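Local coordinates for protein triacylglycerol lipase (Clostridium botulinum, PDB 5AH1) that hydrolyses synthetic polyesters and, as a triacylglycerol lipase by name, probably cleaves the ester bonds of triacylglycerols, at residues P79-E93 against T117-R131. Residues are numbered along the deposited sequence; the frame is centred on the assembly and turned at random. Where two conformers were deposited one is given.
Sequences PIVLVHGFMGFGRDE and TYTATVGPVSSNWDR. With ZN (zinc ion), chain B.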
ATOM      1  N   PRO A  79       8.450 -11.793  13.047  1.00  9.97           N
ATOM      2  CA  PRO A  79       8.521 -11.840  11.582  1.00 10.37           C
ATOM      3  C   PRO A  79       7.943 -10.601  10.925  1.00  9.68           C
ATOM      4  O   PRO A  79       7.237  -9.811  11.557  1.00 10.04           O
ATOM      5  CB  PRO A  79       7.658 -13.048  11.228  1.00 11.69           C
ATOM      6  CG  PRO A  79       6.655 -13.078  12.303  1.00 12.56           C
ATOM      7  CD  PRO A  79       7.401 -12.690  13.555  1.00 11.03           C
ATOM      8  N   ILE A  80       8.251 -10.465   9.639  1.00  9.35           N
ATOM      9  CA  ILE A  80       7.706  -9.413   8.786  1.00  9.49           C
ATOM     10  C   ILE A  80       6.524  -9.975   8.001  1.00  8.71           C
ATOM     11  O   ILE A  80       6.568 -11.111   7.530  1.00  9.60           O
ATOM     12  CB  ILE A  80       8.809  -8.903   7.805  1.00 10.30           C
ATOM     13  CG1 ILE A  80       9.864  -8.106   8.579  1.00 12.02           C
ATOM     14  CG2 ILE A  80       8.224  -8.085   6.667  1.00 10.58           C
ATOM     15  CD1 ILE A  80      11.171  -7.914   7.834  1.00 12.38           C
ATOM     16  N   VAL A  81       5.466  -9.180   7.875  1.00  8.62           N
ATOM     17  CA  VAL A  81       4.372  -9.463   6.964  1.00  8.54           C
ATOM     18  C   VAL A  81       4.284  -8.291   5.985  1.00  7.87           C
ATOM     19  O   VAL A  81       4.090  -7.139   6.379  1.00  8.72           O
ATOM     20  CB  VAL A  81       3.026  -9.682   7.715  1.00  9.04           C
ATOM     21  CG1 VAL A  81       1.868  -9.839   6.740  1.00  9.92           C
ATOM     22  CG2 VAL A  81       3.118 -10.902   8.627  1.00  9.30           C
ATOM     23  N   LEU A  82       4.392  -8.619   4.700  1.00  8.20           N
ATOM     24  CA  LEU A  82       4.376  -7.656   3.600  1.00  8.03           C
ATOM     25  C   LEU A  82       2.957  -7.485   3.063  1.00  8.04           C
ATOM     26  O   LEU A  82       2.258  -8.474   2.847  1.00  8.70           O
ATOM     27  CB  LEU A  82       5.271  -8.182   2.472  1.00  8.82           C
ATOM     28  CG  LEU A  82       6.740  -8.429   2.816  1.00  8.83           C
ATOM     29  CD1 LEU A  82       7.429  -9.153   1.679  1.00  9.15           C
ATOM     30  CD2 LEU A  82       7.467  -7.137   3.103  1.00  9.50           C
ATOM     31  N   VAL A  83       2.555  -6.236   2.833  1.00  7.12           N
ATOM     32  CA  VAL A  83       1.197  -5.913   2.407  1.00  7.14           C
ATOM     33  C   VAL A  83       1.215  -4.927   1.225  1.00  7.34           C
ATOM     34  O   VAL A  83       1.621  -3.777   1.350  1.00  7.35           O
ATOM     35  CB  VAL A  83       0.378  -5.335   3.567  1.00  7.33           C
ATOM     36  CG1 VAL A  83      -1.080  -5.112   3.116  1.00  7.94           C
ATOM     37  CG2 VAL A  83       0.440  -6.240   4.804  1.00  7.98           C
ATOM     38  N   HIS A  84       0.797  -5.438   0.070  1.00  7.38           N
ATOM     39  CA  HIS A  84       0.771  -4.683  -1.173  1.00  7.18           C
ATOM     40  C   HIS A  84      -0.272  -3.565  -1.172  1.00  7.08           C
ATOM     41  O   HIS A  84      -1.158  -3.502  -0.309  1.00  7.76           O
ATOM     42  CB  HIS A  84       0.452  -5.646  -2.325  1.00  8.39           C
ATOM     43  CG  HIS A  84      -0.907  -6.262  -2.230  1.00  7.62           C
ATOM     44  ND1 HIS A  84      -2.045  -5.602  -2.630  1.00  7.64           N
ATOM     45  CD2 HIS A  84      -1.323  -7.464  -1.757  1.00  8.03           C
ATOM     46  CE1 HIS A  84      -3.099  -6.373  -2.423  1.00  8.58           C
ATOM     47  NE2 HIS A  84      -2.690  -7.508  -1.890  1.00  9.03           N
ATOM     48  N   GLY A  85      -0.138  -2.692  -2.161  1.00  7.98           N
ATOM     49  CA  GLY A  85      -1.057  -1.582  -2.349  1.00  8.10           C
ATOM     50  C   GLY A  85      -2.188  -1.803  -3.329  1.00  7.60           C
ATOM     51  O   GLY A  85      -2.733  -2.895  -3.474  1.00  8.36           O
ATOM     52  N   PHE A  86      -2.557  -0.705  -3.970  1.00  8.18           N
ATOM     53  CA  PHE A  86      -3.636  -0.672  -4.957  1.00  9.28           C
ATOM     54  C   PHE A  86      -3.220  -1.466  -6.187  1.00  9.10           C
ATOM     55  O   PHE A  86      -2.093  -1.307  -6.672  1.00  9.66           O
ATOM     56  CB  PHE A  86      -3.881   0.799  -5.302  1.00 12.07           C
ATOM     57  CG  PHE A  86      -4.991   1.058  -6.285  1.00 13.67           C
ATOM     58  CD1 PHE A  86      -6.308   0.788  -5.980  1.00 14.27           C
ATOM     59  CD2 PHE A  86      -4.715   1.667  -7.478  1.00 16.31           C
ATOM     60  CE1 PHE A  86      -7.312   1.083  -6.867  1.00 15.01           C
ATOM     61  CE2 PHE A  86      -5.722   1.959  -8.358  1.00 17.68           C
ATOM     62  CZ  PHE A  86      -7.010   1.662  -8.051  1.00 16.09           C
ATOM     63  N   MET A  87      -4.099  -2.349  -6.652  1.00  8.86           N
ATOM     64  CA  MET A  87      -3.818  -3.170  -7.825  1.00  9.44           C
ATOM     65  C   MET A  87      -2.548  -4.018  -7.682  1.00  9.41           C
ATOM     66  O   MET A  87      -1.838  -4.267  -8.656  1.00 11.72           O
ATOM     67  CB  MET A  87      -3.845  -2.329  -9.113  1.00 10.80           C
ATOM     68  CG  MET A  87      -5.291  -2.005  -9.555  1.00 13.07           C
ATOM     69  SD  MET A  87      -6.151  -3.483 -10.164  1.00 14.16           S
ATOM     70  CE  MET A  87      -5.411  -3.588 -11.771  1.00 16.30           C
ATOM     71  N   GLY A  88      -2.291  -4.482  -6.454  1.00  9.44           N
ATOM     72  CA  GLY A  88      -1.308  -5.524  -6.199  1.00  9.41           C
ATOM     73  C   GLY A  88      -1.974  -6.878  -6.059  1.00  9.10           C
ATOM     74  O   GLY A  88      -3.148  -6.954  -5.679  1.00  9.69           O
ATOM     75  N   PHE A  89      -1.239  -7.938  -6.398  1.00  9.38           N
ATOM     76  CA  PHE A  89      -1.775  -9.296  -6.440  1.00  9.97           C
ATOM     77  C   PHE A  89      -0.911 -10.267  -5.645  1.00 10.30           C
ATOM     78  O   PHE A  89       0.137  -9.883  -5.126  1.00  9.83           O
ATOM     79  CB  PHE A  89      -1.949  -9.713  -7.897  1.00  9.62           C
ATOM     80  CG  PHE A  89      -2.950  -8.855  -8.604  1.00  9.85           C
ATOM     81  CD1 PHE A  89      -4.308  -9.108  -8.483  1.00 10.58           C
ATOM     82  CD2 PHE A  89      -2.543  -7.745  -9.331  1.00 11.76           C
ATOM     83  CE1 PHE A  89      -5.255  -8.269  -9.079  1.00 10.76           C
ATOM     84  CE2 PHE A  89      -3.480  -6.918  -9.936  1.00 12.60           C
ATOM     85  CZ  PHE A  89      -4.840  -7.184  -9.814  1.00 11.38           C
ATOM     86  N   GLY A  90      -1.369 -11.508  -5.544  1.00 11.21           N
ATOM     87  CA  GLY A  90      -0.739 -12.501  -4.691  1.00 11.74           C
ATOM     88  C   GLY A  90       0.382 -13.265  -5.346  1.00 11.38           C
ATOM     89  O   GLY A  90       0.621 -13.167  -6.554  1.00 11.28           O
ATOM     90  N   ARG A  91       1.072 -14.042  -4.524  1.00 12.22           N
ATOM     91  CA  ARG A  91       2.208 -14.840  -4.973  1.00 13.05           C
ATOM     92  C   ARG A  91       1.840 -15.871  -6.029  1.00 14.63           C
ATOM     93  O   ARG A  91       2.690 -16.265  -6.815  1.00 16.01           O
ATOM     94  CB  ARG A  91       2.861 -15.545  -3.784  1.00 12.73           C
ATOM     95  CG  ARG A  91       3.569 -14.607  -2.845  1.00 12.96           C
ATOM     96  CD  ARG A  91       4.246 -15.359  -1.692  1.00 12.92           C
ATOM     97  NE  ARG A  91       5.220 -16.356  -2.129  1.00 13.32           N
ATOM     98  CZ  ARG A  91       6.474 -16.074  -2.459  1.00 12.43           C
ATOM     99  NH1 ARG A  91       6.920 -14.828  -2.426  1.00 11.75           N
ATOM    100  NH2 ARG A  91       7.295 -17.038  -2.840  1.00 13.29           N
ATOM    101  N   ASP A  92       0.578 -16.306  -6.027  1.00 14.66           N
ATOM    102  CA  ASP A  92       0.064 -17.280  -6.984  1.00 16.33           C
ATOM    103  C   ASP A  92      -0.562 -16.623  -8.215  1.00 15.74           C
ATOM    104  O   ASP A  92      -1.193 -17.296  -9.021  1.00 18.43           O
ATOM    105  CB  ASP A  92      -0.994 -18.155  -6.306  1.00 18.64           C
ATOM    106  CG  ASP A  92      -2.218 -17.358  -5.858  1.00 21.18           C
ATOM    107  OD1 ASP A  92      -2.048 -16.234  -5.344  1.00 21.00           O
ATOM    108  OD2 ASP A  92      -3.353 -17.860  -6.027  1.00 24.13           O
ATOM    109  N   GLU A  93      -0.395 -15.315  -8.362  1.00 12.94           N
ATOM    110  CA  GLU A  93      -0.977 -14.585  -9.483  1.00 12.30           C
ATOM    111  C   GLU A  93       0.113 -13.999 -10.376  1.00 12.79           C
ATOM    112  O   GLU A  93       1.283 -13.969  -9.999  1.00 13.70           O
ATOM    113  CB  GLU A  93      -1.920 -13.484  -8.959  1.00 11.66           C
ATOM    114  CG  GLU A  93      -3.068 -14.055  -8.117  1.00 12.38           C
ATOM    115  CD  GLU A  93      -4.080 -13.032  -7.655  1.00 12.58           C
ATOM    116  OE1 GLU A  93      -3.859 -12.381  -6.618  1.00 12.58           O
ATOM    117  OE2 GLU A  93      -5.140 -12.914  -8.295  1.00 15.07           O
ATOM    118  N   THR A 117       9.744 -14.003   7.089  1.00 11.46           N
ATOM    119  CA  THR A 117       8.912 -13.090   6.312  1.00 10.91           C
ATOM    120  C   THR A 117       7.787 -13.830   5.604  1.00 10.50           C
ATOM    121  O   THR A 117       8.000 -14.887   5.005  1.00 10.57           O
ATOM    122  CB  THR A 117       9.747 -12.347   5.242  1.00 11.70           C
ATOM    123  OG1 THR A 117      10.783 -11.589   5.876  1.00 12.20           O
ATOM    124  CG2 THR A 117       8.888 -11.392   4.405  1.00 11.89           C
ATOM    125  N   TYR A 118       6.606 -13.226   5.669  1.00 10.30           N
ATOM    126  CA  TYR A 118       5.408 -13.689   4.973  1.00 10.34           C
ATOM    127  C   TYR A 118       4.838 -12.579   4.121  1.00  9.88           C
ATOM    128  O   TYR A 118       5.128 -11.391   4.324  1.00  9.84           O
ATOM    129  CB  TYR A 118       4.351 -14.130   5.987  1.00 10.54           C
ATOM    130  CG  TYR A 118       4.868 -15.148   6.951  1.00 11.80           C
ATOM    131  CD1 TYR A 118       4.876 -16.481   6.599  1.00 12.91           C
ATOM    132  CD2 TYR A 118       5.397 -14.789   8.179  1.00 12.78           C
ATOM    133  CE1 TYR A 118       5.374 -17.438   7.437  1.00 13.40           C
ATOM    134  CE2 TYR A 118       5.905 -15.759   9.046  1.00 13.64           C
ATOM    135  CZ  TYR A 118       5.897 -17.081   8.662  1.00 13.22           C
ATOM    136  OH  TYR A 118       6.401 -18.075   9.490  1.00 15.28           O
ATOM    137  N   THR A 119       3.994 -12.979   3.184  1.00  9.30           N
ATOM    138  CA  THR A 119       3.319 -12.048   2.293  1.00  9.71           C
ATOM    139  C   THR A 119       1.817 -12.228   2.457  1.00  9.18           C
ATOM    140  O   THR A 119       1.311 -13.347   2.383  1.00 10.29           O
ATOM    141  CB  THR A 119       3.701 -12.314   0.828  1.00 10.08           C
ATOM    142  OG1 THR A 119       5.114 -12.134   0.669  1.00 10.42           O
ATOM    143  CG2 THR A 119       2.993 -11.357  -0.115  1.00 11.08           C
ATOM    144  N   ALA A 120       1.115 -11.133   2.719  1.00  8.96           N
ATOM    145  CA  ALA A 120      -0.344 -11.159   2.779  1.00  9.14           C
ATOM    146  C   ALA A 120      -0.924 -10.560   1.515  1.00  9.44           C
ATOM    147  O   ALA A 120      -0.367  -9.617   0.954  1.00 11.08           O
ATOM    148  CB  ALA A 120      -0.842 -10.419   3.992  1.00 10.41           C
ATOM    149  N   THR A 121      -2.077 -11.075   1.102  1.00  9.08           N
ATOM    150  CA  THR A 121      -2.730 -10.603  -0.110  1.00  9.48           C
ATOM    151  C   THR A 121      -4.171 -10.231   0.214  1.00  9.12           C
ATOM    152  O   THR A 121      -4.889 -11.013   0.846  1.00  9.89           O
ATOM    153  CB  THR A 121      -2.606 -11.648  -1.217  1.00 10.64           C
ATOM    154  OG1 THR A 121      -1.199 -11.807  -1.481  1.00 11.53           O
ATOM    155  CG2 THR A 121      -3.335 -11.213  -2.475  1.00 11.58           C
ATOM    156  N   VAL A 122      -4.564  -9.022  -0.181  1.00  8.35           N
ATOM    157  CA  VAL A 122      -5.877  -8.469   0.106  1.00  8.88           C
ATOM    158  C   VAL A 122      -6.492  -7.881  -1.173  1.00  8.03           C
ATOM    159  O   VAL A 122      -5.869  -7.926  -2.233  1.00  9.13           O
ATOM    160  CB  VAL A 122      -5.791  -7.416   1.241  1.00  9.24           C
ATOM    161  CG1 VAL A 122      -5.235  -8.058   2.523  1.00 10.72           C
ATOM    162  CG2 VAL A 122      -4.939  -6.212   0.829  1.00  9.47           C
ATOM    163  N   GLY A 123      -7.715  -7.348  -1.094  1.00  8.79           N
ATOM    164  CA  GLY A 123      -8.390  -6.884  -2.285  1.00  8.98           C
ATOM    165  C   GLY A 123      -7.610  -5.763  -2.959  1.00  8.13           C
ATOM    166  O   GLY A 123      -7.238  -4.780  -2.293  1.00  8.69           O
ATOM    167  N   PRO A 124      -7.349  -5.885  -4.268  1.00  8.44           N
ATOM    168  CA  PRO A 124      -6.538  -4.870  -4.946  1.00  8.96           C
ATOM    169  C   PRO A 124      -7.227  -3.501  -5.074  1.00  8.14           C
ATOM    170  O   PRO A 124      -6.532  -2.489  -5.216  1.00  8.72           O
ATOM    171  CB  PRO A 124      -6.269  -5.488  -6.321  1.00  9.04           C
ATOM    172  CG  PRO A 124      -7.380  -6.459  -6.521  1.00  9.23           C
ATOM    173  CD  PRO A 124      -7.664  -7.015  -5.161  1.00  8.95           C
ATOM    174  N   VAL A 125      -8.559  -3.457  -5.086  1.00  8.00           N
ATOM    175  CA  VAL A 125      -9.263  -2.194  -5.282  1.00  8.62           C
ATOM    176  C   VAL A 125     -10.359  -1.941  -4.249  1.00  8.24           C
ATOM    177  O   VAL A 125     -11.190  -1.058  -4.424  1.00  8.92           O
ATOM    178  CB  VAL A 125      -9.853  -2.129  -6.718  1.00  9.27           C
ATOM    179  CG1 VAL A 125      -8.744  -2.219  -7.775  1.00 10.10           C
ATOM    180  CG2 VAL A 125     -10.894  -3.224  -6.963  1.00 10.43           C
ATOM    181  N   SER A 126     -10.339  -2.711  -3.171  0.85  8.06           N
ATOM    182  CA  SER A 126     -11.304  -2.547  -2.095  0.85  8.30           C
ATOM    183  C   SER A 126     -10.899  -1.450  -1.111  0.85  7.44           C
ATOM    184  O   SER A 126      -9.775  -0.939  -1.143  0.85  7.28           O
ATOM    185  CB  SER A 126     -11.534  -3.878  -1.392  0.85  9.48           C
ATOM    186  OG  SER A 126     -12.086  -4.805  -2.318  0.85  9.60           O
ATOM    187  N   SER A 127     -11.815  -1.089  -0.215  1.00  7.05           N
ATOM    188  CA  SER A 127     -11.530  -0.068   0.778  1.00  6.86           C
ATOM    189  C   SER A 127     -10.478  -0.545   1.781  1.00  6.85           C
ATOM    190  O   SER A 127     -10.216  -1.730   1.927  1.00  7.08           O
ATOM    191  CB  SER A 127     -12.788   0.282   1.544  1.00  6.54           C
ATOM    192  OG  SER A 127     -13.210  -0.838   2.300  1.00  6.61           O
ATOM    193  N   ASN A 128      -9.889   0.402   2.497  1.00  6.80           N
ATOM    194  CA  ASN A 128      -8.942   0.055   3.554  1.00  6.45           C
ATOM    195  C   ASN A 128      -9.607  -0.745   4.677  1.00  6.04           C
ATOM    196  O   ASN A 128      -8.988  -1.649   5.236  1.00  7.14           O
ATOM    197  CB  ASN A 128      -8.271   1.321   4.089  1.00  6.90           C
ATOM    198  CG  ASN A 128      -7.135   1.768   3.205  1.00  6.92           C
ATOM    199  OD1 ASN A 128      -6.206   0.989   2.960  1.00  7.47           O
ATOM    200  ND2 ASN A 128      -7.165   3.013   2.752  1.00  7.82           N
ATOM    201  N   TRP A 129     -10.847  -0.425   5.021  1.00  6.38           N
ATOM    202  CA  TRP A 129     -11.562  -1.245   5.996  1.00  6.23           C
ATOM    203  C   TRP A 129     -11.652  -2.692   5.503  1.00  6.80           C
ATOM    204  O   TRP A 129     -11.308  -3.649   6.217  1.00  6.66           O
ATOM    205  CB  TRP A 129     -12.964  -0.698   6.214  1.00  7.42           C
ATOM    206  CG  TRP A 129     -13.823  -1.542   7.126  1.00  6.59           C
ATOM    207  CD1 TRP A 129     -14.503  -2.697   6.792  1.00  6.37           C
ATOM    208  CD2 TRP A 129     -14.115  -1.303   8.516  1.00  6.55           C
ATOM    209  NE1 TRP A 129     -15.182  -3.172   7.881  1.00  6.62           N
ATOM    210  CE2 TRP A 129     -14.969  -2.336   8.947  1.00  6.49           C
ATOM    211  CE3 TRP A 129     -13.727  -0.315   9.445  1.00  7.32           C
ATOM    212  CZ2 TRP A 129     -15.481  -2.386  10.242  1.00  7.09           C
ATOM    213  CZ3 TRP A 129     -14.227  -0.380  10.721  1.00  8.16           C
ATOM    214  CH2 TRP A 129     -15.081  -1.410  11.116  1.00  8.11           C
ATOM    215  N   ASP A 130     -12.116  -2.866   4.265  1.00  6.44           N
ATOM    216  CA  ASP A 130     -12.308  -4.216   3.749  1.00  6.60           C
ATOM    217  C   ASP A 130     -10.959  -4.943   3.698  1.00  6.90           C
ATOM    218  O   ASP A 130     -10.854  -6.107   4.077  1.00  7.31           O
ATOM    219  CB  ASP A 130     -12.947  -4.206   2.357  1.00  6.78           C
ATOM    220  CG  ASP A 130     -14.427  -3.748   2.346  1.00  6.85           C
ATOM    221  OD1 ASP A 130     -14.984  -3.328   3.396  1.00  7.77           O
ATOM    222  OD2 ASP A 130     -15.039  -3.831   1.252  1.00  8.27           O
ATOM    223  N   ARG A 131      -9.939  -4.250   3.213  1.00  7.06           N
ATOM    224  CA  ARG A 131      -8.596  -4.818   3.151  1.00  6.32           C
ATOM    225  C   ARG A 131      -8.030  -5.184   4.518  1.00  6.25           C
ATOM    226  O   ARG A 131      -7.336  -6.177   4.646  1.00  7.02           O
ATOM    227  CB  ARG A 131      -7.681  -3.865   2.390  1.00  6.25           C
ATOM    228  CG  ARG A 131      -8.015  -3.814   0.873  1.00  7.11           C
ATOM    229  CD  ARG A 131      -7.366  -2.631   0.188  1.00  6.44           C
ATOM    230  NE  ARG A 131      -5.957  -2.432   0.538  1.00  6.72           N
ATOM    231  CZ  ARG A 131      -4.923  -2.611  -0.282  1.00  7.26           C
ATOM    232  NH1 ARG A 131      -5.052  -3.173  -1.485  1.00  8.11           N
ATOM    233  NH2 ARG A 131      -3.717  -2.282   0.153  1.00  7.68           N
TER
HETATM  234 ZN    ZN B1455     -16.764  -2.677   2.994  1.00  8.88          ZN
HETATM  235  O   HOH W   1       1.635  -8.214  -0.268  1.00  9.02           O
HETATM  236  O   HOH W   2      -4.764  -8.879  -4.576  1.00  9.28           O
HETATM  237  O   HOH W   3       0.875  -9.969  -2.314  1.00 12.92           O
HETATM  238  O   HOH W   4       5.888 -12.148  -1.927  1.00  9.94           O
HETATM  239  O   HOH W   5      -0.029 -14.278  -1.828  1.00 13.67           O
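Y118 N donates to I80 O, L82 N to Y118 O, and A120 N to L82 O. These bonds pair strands 80-83 and 117-120 in parallel at one border of the alpha/beta-hydrolase sheet, joined by a beta-alpha-beta crossover through helix 106-112. V81 CG1 meets A120 CB on one face of the sheet. On the other, L82 CD1 touches T117 CG2 (3.8 Å).

Past the strands, H84 links the two loops. Its chi1 of 64° sets the ring between its own N and carbonyl carbon. At one end of the ring ND1 donates to G85 O, nearly in the ring plane. At the other, NE2 accepts from V122 N at 3.0 Å, almost straight at 174°. Both ring nitrogens are thus engaged, which should fix the ring's rotation.

The R131 guanidinium stands nearly perpendicular to this ring. V122 CG2 sits over the centre of one guanidinium face. NH2 makes a bent bond to H84 O (2.9 Å). M87 N donates to P124 O (2.8 Å). F86 CE1 and M87 SD both touch V125 CG1, each at 3.7 Å. Further on, D130 OD1 binds the zinc ion with H150, H156 and D302. R131 NH1 donates to G123 O and to G85 O, which takes H84 ND1 in its carbonyl plane and NH1 from above it.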